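Local coordinates for DNA repair protein RAD7 (PDB 5ZB2) that promotes global genome nucleotide excision repair within the GGR complex and binds the ubiquitin-ligase linker Elongin-C through a BC-box ahead of its leucine-rich repeats, at the interface of chains A and B and the interface of chains A and C. Numbering follows the deposited sequence. Chains: chain A, DNA repair protein RAD7; chain B/C, Elongin-C.

Contact 1 and contact 3 are adjoining stretches of one interface, their C-alpha centres about 6 Å apart; they share A:Cys12, B:Ser91 and B:Leu95. Together they hold the BC-box of RAD7, which starts helix 8-41. Contact 2 lies about 50 Å from contact 1 and about 45 Å from contact 3, between C-alpha centres, at and just past the far end of that helix and on helix 50-59, where RAD7 meets a second Elongin-C. Helix 91-101 of Elongin-C serves all three; B:Leu92/C:Leu92 and B:Leu95/C:Leu95 act in both interfaces, so each Elongin-C may bridge two RAD7 chains in the deposited 2:2 assembly.

Contact 1: the interface of chains A and B. Residues chain A 8, 11-12; chain B 64, 84, 86, 91, 94-95, 98.
A:Leu8 turns its CG anti to the backbone N (chi1 179°), which sends the two methyls in between B:Leu94, B:Ala98 and B:Ile86, while its CB stays over the face of the B:Tyr64 ring, 3.7 Å from the centroid. B:Tyr64 CD1 lies over the face of B:Phe84, which may steady the tyrosine. Around the fork, A:Leu8 CG lies 3.7 Å from B:Ala98 CB, and CD2 reaches B:Leu94 CD1.

One turn on, A:Cys12 has SG beside its own backbone N (chi1 -68°). The sulfur rests on the branch point of B:Leu94, SG to CG 3.5 Å, and may make a weak hydrogen bond back to the A:Leu8 carbonyl. A:Cys12 CB packs against B:Leu95 CB at 3.8 Å. The CD1 tip of B:Ile86 fits among A:Leu8, A:Leu11 and A:Cys12: it is 3.4 Å from A:Leu11 CB and also touches the sulfur. A:Leu11 CD1 covers B:Phe84 CB at 3.8 Å. The grip is apolar throughout.

A:Leu8 and A:Cys12 are the leucine and cysteine of the BC-box, here the first turns of helix 8-41, lying in a groove formed by helices 55-71 and 91-101 and the loop carrying B:Phe84 and B:Ile86.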
ATOM      1  N   LEU A   8     -28.876  18.011   3.324  1.00 53.75           N
ATOM      2  CA  LEU A   8     -27.783  18.909   3.681  1.00 53.84           C
ATOM      3  C   LEU A   8     -26.520  18.138   4.039  1.00 51.32           C
ATOM      4  O   LEU A   8     -25.408  18.636   3.825  1.00 50.50           O
ATOM      5  CB  LEU A   8     -28.195  19.809   4.846  1.00 53.61           C
ATOM      6  CG  LEU A   8     -27.123  20.786   5.338  1.00 55.48           C
ATOM      7  CD1 LEU A   8     -26.625  21.685   4.210  1.00 55.18           C
ATOM      8  CD2 LEU A   8     -27.662  21.619   6.487  1.00 56.09           C
ATOM      9  N   LEU A  11     -24.771  17.316   0.805  1.00 51.65           N
ATOM     10  CA  LEU A  11     -24.182  18.503   0.194  1.00 52.39           C
ATOM     11  C   LEU A  11     -22.883  18.893   0.887  1.00 50.79           C
ATOM     12  O   LEU A  11     -21.899  19.239   0.224  1.00 48.32           O
ATOM     13  CB  LEU A  11     -25.180  19.662   0.228  1.00 53.09           C
ATOM     14  CG  LEU A  11     -26.490  19.444  -0.531  1.00 56.91           C
ATOM     15  CD1 LEU A  11     -27.403  20.646  -0.354  1.00 61.53           C
ATOM     16  CD2 LEU A  11     -26.237  19.176  -2.010  1.00 58.17           C
ATOM     17  N   CYS A  12     -22.860  18.845   2.220  1.00 51.29           N
ATOM     18  CA  CYS A  12     -21.619  19.113   2.937  1.00 50.62           C
ATOM     19  C   CYS A  12     -20.546  18.094   2.573  1.00 48.98           C
ATOM     20  O   CYS A  12     -19.368  18.444   2.435  1.00 48.27           O
ATOM     21  CB  CYS A  12     -21.870  19.110   4.445  1.00 52.34           C
ATOM     22  SG  CYS A  12     -22.901  20.480   5.043  1.00 55.12           S
TER
ATOM     23  N   TYR B  64     -31.142  26.298   4.529  1.00 66.26           N
ATOM     24  CA  TYR B  64     -31.385  25.043   3.825  1.00 65.87           C
ATOM     25  C   TYR B  64     -32.823  24.573   4.009  1.00 66.00           C
ATOM     26  O   TYR B  64     -33.454  24.104   3.054  1.00 67.59           O
ATOM     27  CB  TYR B  64     -30.416  23.958   4.296  1.00 63.20           C
ATOM     28  CG  TYR B  64     -30.765  22.599   3.732  1.00 60.58           C
ATOM     29  CD1 TYR B  64     -30.346  22.225   2.463  1.00 61.56           C
ATOM     30  CD2 TYR B  64     -31.540  21.702   4.456  1.00 59.03           C
ATOM     31  CE1 TYR B  64     -30.680  20.992   1.933  1.00 59.83           C
ATOM     32  CE2 TYR B  64     -31.878  20.467   3.934  1.00 58.69           C
ATOM     33  CZ  TYR B  64     -31.445  20.117   2.673  1.00 58.69           C
ATOM     34  OH  TYR B  64     -31.779  18.889   2.147  1.00 57.17           O
ATOM     35  N   PHE B  84     -27.463  24.599  -3.532  1.00 78.67           N
ATOM     36  CA  PHE B  84     -27.332  25.228  -2.223  1.00 77.35           C
ATOM     37  C   PHE B  84     -25.849  25.442  -1.947  1.00 76.46           C
ATOM     38  O   PHE B  84     -25.102  24.480  -1.745  1.00 76.01           O
ATOM     39  CB  PHE B  84     -27.980  24.368  -1.143  1.00 74.38           C
ATOM     40  CG  PHE B  84     -27.975  24.999   0.215  1.00 72.51           C
ATOM     41  CD1 PHE B  84     -29.013  25.823   0.613  1.00 72.98           C
ATOM     42  CD2 PHE B  84     -26.933  24.770   1.098  1.00 76.09           C
ATOM     43  CE1 PHE B  84     -29.012  26.408   1.863  1.00 70.77           C
ATOM     44  CE2 PHE B  84     -26.927  25.351   2.350  1.00 80.08           C
ATOM     45  CZ  PHE B  84     -27.969  26.173   2.733  1.00 72.66           C
ATOM     46  N   ILE B  86     -22.485  26.145  -0.049  1.00 69.25           N
ATOM     47  CA  ILE B  86     -21.988  25.831   1.288  1.00 66.83           C
ATOM     48  C   ILE B  86     -20.573  26.380   1.413  1.00 65.62           C
ATOM     49  O   ILE B  86     -19.663  25.891   0.728  1.00 64.45           O
ATOM     50  CB  ILE B  86     -22.028  24.318   1.556  1.00 65.55           C
ATOM     51  CG1 ILE B  86     -23.481  23.835   1.611  1.00 65.15           C
ATOM     52  CG2 ILE B  86     -21.298  23.982   2.856  1.00 63.61           C
ATOM     53  CD1 ILE B  86     -23.648  22.337   1.775  1.00 62.27           C
ATOM     54  N   SER B  91     -17.754  23.760   6.224  1.00 63.65           N
ATOM     55  CA  SER B  91     -18.297  22.510   5.701  1.00 62.56           C
ATOM     56  C   SER B  91     -18.322  21.422   6.770  1.00 60.09           C
ATOM     57  O   SER B  91     -19.302  20.676   6.878  1.00 56.96           O
ATOM     58  CB  SER B  91     -17.492  22.055   4.484  1.00 58.25           C
ATOM     59  OG  SER B  91     -16.109  21.981   4.777  1.00 57.58           O
ATOM     60  N   LEU B  94     -20.900  22.360   9.615  1.00 62.74           N
ATOM     61  CA  LEU B  94     -22.252  22.276   9.072  1.00 66.24           C
ATOM     62  C   LEU B  94     -22.682  20.829   8.862  1.00 59.70           C
ATOM     63  O   LEU B  94     -23.864  20.507   9.030  1.00 58.75           O
ATOM     64  CB  LEU B  94     -22.349  23.055   7.759  1.00 67.04           C
ATOM     65  CG  LEU B  94     -23.750  23.170   7.147  1.00 66.82           C
ATOM     66  CD1 LEU B  94     -24.725  23.829   8.114  1.00 73.83           C
ATOM     67  CD2 LEU B  94     -23.708  23.944   5.834  1.00 65.07           C
ATOM     68  N   LEU B  95     -21.749  19.946   8.496  1.00 56.83           N
ATOM     69  CA  LEU B  95     -22.084  18.531   8.379  1.00 55.42           C
ATOM     70  C   LEU B  95     -22.571  17.979   9.712  1.00 54.12           C
ATOM     71  O   LEU B  95     -23.579  17.265   9.772  1.00 53.15           O
ATOM     72  CB  LEU B  95     -20.872  17.739   7.879  1.00 51.68           C
ATOM     73  CG  LEU B  95     -21.008  16.212   7.917  1.00 47.89           C
ATOM     74  CD1 LEU B  95     -22.234  15.742   7.141  1.00 49.02           C
ATOM     75  CD2 LEU B  95     -19.753  15.566   7.364  1.00 46.62           C
ATOM     76  N   ALA B  98     -26.101  19.177  10.362  1.00 57.71           N
ATOM     77  CA  ALA B  98     -27.074  18.475   9.534  1.00 57.21           C
ATOM     78  C   ALA B  98     -27.320  17.067  10.059  1.00 57.56           C
ATOM     79  O   ALA B  98     -28.448  16.565  10.009  1.00 58.10           O
ATOM     80  CB  ALA B  98     -26.595  18.425   8.083  1.00 54.87           C
TER

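Contact 2: the interface of chains A and C. Residues chain A 39, 42, 44-45, 53, 56-57; chain C 92, 95-96.
A:Leu42 and C:Leu92 share a polar link: the backbone N of C:Leu92 gives a weak hydrogen bond to the A:Leu42 carbonyl O, long at 3.5 Å but nearly straight, 168° at the hydrogen. The acceptor comes just after helix 8-41 ends, and the donor belongs to the first turn of helix 91-101, where backbone N-H groups commonly lack partners within their own helix.

The rest of the contact is mainly aliphatic packing, with C:Leu92 as the wedge. Its CG sits 3.6 Å from A:Leu42 CB, and its two methyls part company. CD1 goes to the loop after helix 8-41, meeting A:Val45 CG1 at 3.9 Å. CD2 goes to helix 50-59, where it touches both methyls of A:Leu53, CD1 at 3.8 Å. A:Leu53 holds CG anti to its backbone N (chi1 175°), and this puts its CD1 between C:Leu92 and C:Leu95.

Further along, C:Leu95 lies against one side of helix 50-59, with CD2 towards A:Leu53 and A:Leu57 and CG 3.9 Å from A:Ala56 CB. The side chains of A:Leu53 and C:Leu95 meet at about a right angle, tip to tip. The patch uses leucines of helix 91-101 that also pack against the BC-box of a RAD7 chain; the structure alone cannot tell whether this second mode forms outside the crystal. At its border, the CD2 methyl of C:Leu96 lies against the backbone of A:Leu53, 3.7 Å from CA.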
ATOM      1  N   ARG A  39      17.272  14.874  -0.073  1.00 50.65           N
ATOM      2  CA  ARG A  39      18.378  14.914  -1.023  1.00 51.94           C
ATOM      3  C   ARG A  39      19.352  16.040  -0.692  1.00 53.88           C
ATOM      4  O   ARG A  39      20.573  15.858  -0.772  1.00 54.81           O
ATOM      5  CB  ARG A  39      17.844  15.071  -2.446  1.00 51.43           C
ATOM      6  CG  ARG A  39      17.167  13.821  -2.991  1.00 49.05           C
ATOM      7  CD  ARG A  39      16.679  14.032  -4.418  1.00 47.88           C
ATOM      8  NE  ARG A  39      15.469  14.849  -4.477  1.00 48.23           N
ATOM      9  CZ  ARG A  39      14.227  14.370  -4.494  1.00 47.85           C
ATOM     10  NH1 ARG A  39      14.000  13.063  -4.458  1.00 46.95           N
ATOM     11  NH2 ARG A  39      13.200  15.205  -4.550  1.00 49.02           N
ATOM     12  N   LEU A  42      21.730  15.327   2.265  1.00 56.15           N
ATOM     13  CA  LEU A  42      22.829  14.429   1.942  1.00 57.09           C
ATOM     14  C   LEU A  42      23.829  15.056   0.979  1.00 57.73           C
ATOM     15  O   LEU A  42      24.687  14.345   0.444  1.00 58.81           O
ATOM     16  CB  LEU A  42      22.288  13.124   1.354  1.00 57.73           C
ATOM     17  CG  LEU A  42      21.326  12.337   2.251  1.00 57.15           C
ATOM     18  CD1 LEU A  42      20.761  11.148   1.495  1.00 53.62           C
ATOM     19  CD2 LEU A  42      22.017  11.878   3.531  1.00 56.44           C
ATOM     20  N   GLY A  44      22.748  17.052  -1.722  1.00 55.35           N
ATOM     21  CA  GLY A  44      22.081  17.370  -2.967  1.00 54.96           C
ATOM     22  C   GLY A  44      22.438  16.416  -4.088  1.00 54.95           C
ATOM     23  O   GLY A  44      23.516  15.817  -4.082  1.00 55.14           O
ATOM     24  N   VAL A  45      21.535  16.262  -5.057  1.00 54.82           N
ATOM     25  CA  VAL A  45      21.778  15.411  -6.217  1.00 55.92           C
ATOM     26  C   VAL A  45      20.900  15.887  -7.364  1.00 58.25           C
ATOM     27  O   VAL A  45      19.669  15.910  -7.255  1.00 60.00           O
ATOM     28  CB  VAL A  45      21.522  13.926  -5.889  1.00 58.08           C
ATOM     29  CG1 VAL A  45      20.114  13.721  -5.336  1.00 55.64           C
ATOM     30  CG2 VAL A  45      21.761  13.048  -7.116  1.00 53.89           C
ATOM     31  N   LEU A  53      23.137   7.204  -9.140  1.00 47.05           N
ATOM     32  CA  LEU A  53      22.871   6.824  -7.758  1.00 44.96           C
ATOM     33  C   LEU A  53      22.161   5.478  -7.697  1.00 44.09           C
ATOM     34  O   LEU A  53      22.541   4.597  -6.918  1.00 41.45           O
ATOM     35  CB  LEU A  53      22.045   7.914  -7.073  1.00 45.46           C
ATOM     36  CG  LEU A  53      21.570   7.634  -5.645  1.00 44.53           C
ATOM     37  CD1 LEU A  53      22.738   7.340  -4.714  1.00 46.91           C
ATOM     38  CD2 LEU A  53      20.759   8.811  -5.127  1.00 44.07           C
ATOM     39  N   ALA A  56      24.654   2.684  -8.254  1.00 45.91           N
ATOM     40  CA  ALA A  56      25.485   2.400  -7.089  1.00 44.87           C
ATOM     41  C   ALA A  56      24.714   1.584  -6.059  1.00 42.56           C
ATOM     42  O   ALA A  56      25.215   0.581  -5.537  1.00 41.64           O
ATOM     43  CB  ALA A  56      25.992   3.707  -6.480  1.00 44.94           C
ATOM     44  N   LEU A  57      23.481   1.993  -5.762  1.00 40.48           N
ATOM     45  CA  LEU A  57      22.664   1.251  -4.808  1.00 42.05           C
ATOM     46  C   LEU A  57      22.389  -0.163  -5.310  1.00 41.45           C
ATOM     47  O   LEU A  57      22.517  -1.136  -4.558  1.00 41.44           O
ATOM     48  CB  LEU A  57      21.358   2.004  -4.547  1.00 41.27           C
ATOM     49  CG  LEU A  57      21.526   3.368  -3.873  1.00 41.10           C
ATOM     50  CD1 LEU A  57      20.211   4.125  -3.832  1.00 38.25           C
ATOM     51  CD2 LEU A  57      22.090   3.215  -2.459  1.00 42.44           C
TER
ATOM     52  N   LEU C  92      26.098  11.327  -0.509  1.00 60.07           N
ATOM     53  CA  LEU C  92      25.672  10.933  -1.849  1.00 60.23           C
ATOM     54  C   LEU C  92      26.826  11.030  -2.840  1.00 61.26           C
ATOM     55  O   LEU C  92      27.164  10.052  -3.517  1.00 58.79           O
ATOM     56  CB  LEU C  92      24.495  11.796  -2.309  1.00 59.59           C
ATOM     57  CG  LEU C  92      23.116  11.452  -1.740  1.00 62.15           C
ATOM     58  CD1 LEU C  92      22.071  12.434  -2.254  1.00 61.31           C
ATOM     59  CD2 LEU C  92      22.705  10.025  -2.080  1.00 63.37           C
ATOM     60  N   LEU C  95      29.433   8.439  -2.353  1.00 56.83           N
ATOM     61  CA  LEU C  95      29.027   7.120  -2.827  1.00 55.42           C
ATOM     62  C   LEU C  95      29.324   6.967  -4.314  1.00 54.12           C
ATOM     63  O   LEU C  95      29.861   5.942  -4.749  1.00 53.15           O
ATOM     64  CB  LEU C  95      27.540   6.891  -2.549  1.00 51.68           C
ATOM     65  CG  LEU C  95      26.923   5.640  -3.188  1.00 47.89           C
ATOM     66  CD1 LEU C  95      27.681   4.379  -2.786  1.00 49.02           C
ATOM     67  CD2 LEU C  95      25.462   5.526  -2.800  1.00 46.62           C
ATOM     68  N   LEU C  96      28.983   7.984  -5.107  1.00 54.60           N
ATOM     69  CA  LEU C  96      29.235   7.921  -6.543  1.00 56.94           C
ATOM     70  C   LEU C  96      30.725   7.796  -6.838  1.00 58.40           C
ATOM     71  O   LEU C  96      31.125   7.071  -7.757  1.00 58.86           O
ATOM     72  CB  LEU C  96      28.655   9.157  -7.232  1.00 55.68           C
ATOM     73  CG  LEU C  96      27.152   9.383  -7.068  1.00 56.93           C
ATOM     74  CD1 LEU C  96      26.713  10.624  -7.839  1.00 56.82           C
ATOM     75  CD2 LEU C  96      26.359   8.161  -7.519  1.00 54.34           C
TER

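Contact 3: the interface of chains A and B. Residues chain A 12, 15-16; chain B 91-92, 95.
A:Ile16 drives the end of its side chain between B:Leu92 and B:Leu95, and this small apolar cluster is the heart of the patch. Its CD1 lies 3.7 Å from B:Leu92 CD2 and 3.8 Å from B:Leu95 CD2, and the A:Ile16 side chain crosses both leucines at about a right angle. With CG1 anti to the carbonyl carbon (chi1 -66°) and the chain then extended, the isoleucine carries CD1 across to the leucine methyls. B:Leu95, already packed on A:Cys12 through its CB, thus receives the next turn of the RAD7 helix with its CD2 methyl.

Moving outward, the base of that same branch passes over B:Ser91: A:Ile16 CG1 is 3.7 Å from B:Ser91 CB and as far from the hydroxyl OG. The hydroxyl stands between its backbone N and carbonyl carbon (chi1 54°), which turns it to the isoleucine in a van der Waals contact. A:Lys15 closes this border with its aliphatic part, CG 4.0 Å from B:Ser91 CB, before its chain bends twice towards the amine.

A:Ile16 is the closing hydrophobic residue of the BC-box, two turns after the leucine that opens it; it lies on helix 8-41 where this passes the N-terminal start of Elongin-C helix 91-101.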
ATOM      1  N   CYS A  12     -22.860  18.845   2.220  1.00 51.29           N
ATOM      2  CA  CYS A  12     -21.619  19.113   2.937  1.00 50.62           C
ATOM      3  C   CYS A  12     -20.546  18.094   2.573  1.00 48.98           C
ATOM      4  O   CYS A  12     -19.368  18.444   2.435  1.00 48.27           O
ATOM      5  CB  CYS A  12     -21.870  19.110   4.445  1.00 52.34           C
ATOM      6  SG  CYS A  12     -22.901  20.480   5.043  1.00 55.12           S
ATOM      7  N   LYS A  15     -19.012  19.011  -0.727  1.00 50.66           N
ATOM      8  CA  LYS A  15     -18.091  20.132  -0.571  1.00 51.94           C
ATOM      9  C   LYS A  15     -16.783  19.669   0.054  1.00 50.53           C
ATOM     10  O   LYS A  15     -15.695  20.028  -0.412  1.00 50.68           O
ATOM     11  CB  LYS A  15     -18.737  21.232   0.272  1.00 52.73           C
ATOM     12  CG  LYS A  15     -17.863  22.471   0.486  1.00 57.71           C
ATOM     13  CD  LYS A  15     -17.334  23.064  -0.823  1.00 63.30           C
ATOM     14  CE  LYS A  15     -18.456  23.507  -1.754  1.00 67.79           C
ATOM     15  NZ  LYS A  15     -17.936  24.025  -3.050  1.00 68.61           N
ATOM     16  N   ILE A  16     -16.872  18.863   1.113  1.00 49.45           N
ATOM     17  CA  ILE A  16     -15.671  18.349   1.769  1.00 47.92           C
ATOM     18  C   ILE A  16     -14.841  17.537   0.786  1.00 47.41           C
ATOM     19  O   ILE A  16     -13.637  17.765   0.622  1.00 47.16           O
ATOM     20  CB  ILE A  16     -16.055  17.515   3.005  1.00 49.05           C
ATOM     21  CG1 ILE A  16     -16.707  18.414   4.061  1.00 51.30           C
ATOM     22  CG2 ILE A  16     -14.828  16.813   3.581  1.00 45.09           C
ATOM     23  CD1 ILE A  16     -17.349  17.660   5.207  1.00 53.43           C
TER
ATOM     24  N   SER B  91     -17.754  23.760   6.224  1.00 63.65           N
ATOM     25  CA  SER B  91     -18.297  22.510   5.701  1.00 62.56           C
ATOM     26  C   SER B  91     -18.322  21.422   6.770  1.00 60.09           C
ATOM     27  O   SER B  91     -19.302  20.676   6.878  1.00 56.96           O
ATOM     28  CB  SER B  91     -17.492  22.055   4.484  1.00 58.25           C
ATOM     29  OG  SER B  91     -16.109  21.981   4.777  1.00 57.58           O
ATOM     30  N   LEU B  92     -17.262  21.315   7.573  1.00 60.07           N
ATOM     31  CA  LEU B  92     -17.222  20.282   8.605  1.00 60.23           C
ATOM     32  C   LEU B  92     -18.282  20.533   9.671  1.00 61.26           C
ATOM     33  O   LEU B  92     -19.119  19.667   9.949  1.00 58.79           O
ATOM     34  CB  LEU B  92     -15.830  20.213   9.237  1.00 59.59           C
ATOM     35  CG  LEU B  92     -14.738  19.497   8.438  1.00 62.15           C
ATOM     36  CD1 LEU B  92     -13.409  19.564   9.179  1.00 61.31           C
ATOM     37  CD2 LEU B  92     -15.106  18.046   8.156  1.00 63.37           C
ATOM     38  N   LEU B  95     -21.749  19.946   8.496  1.00 56.83           N
ATOM     39  CA  LEU B  95     -22.084  18.531   8.379  1.00 55.42           C
ATOM     40  C   LEU B  95     -22.571  17.979   9.712  1.00 54.12           C
ATOM     41  O   LEU B  95     -23.579  17.265   9.772  1.00 53.15           O
ATOM     42  CB  LEU B  95     -20.872  17.739   7.879  1.00 51.68           C
ATOM     43  CG  LEU B  95     -21.008  16.212   7.917  1.00 47.89           C
ATOM     44  CD1 LEU B  95     -22.234  15.742   7.141  1.00 49.02           C
ATOM     45  CD2 LEU B  95     -19.753  15.566   7.364  1.00 46.62           C
TER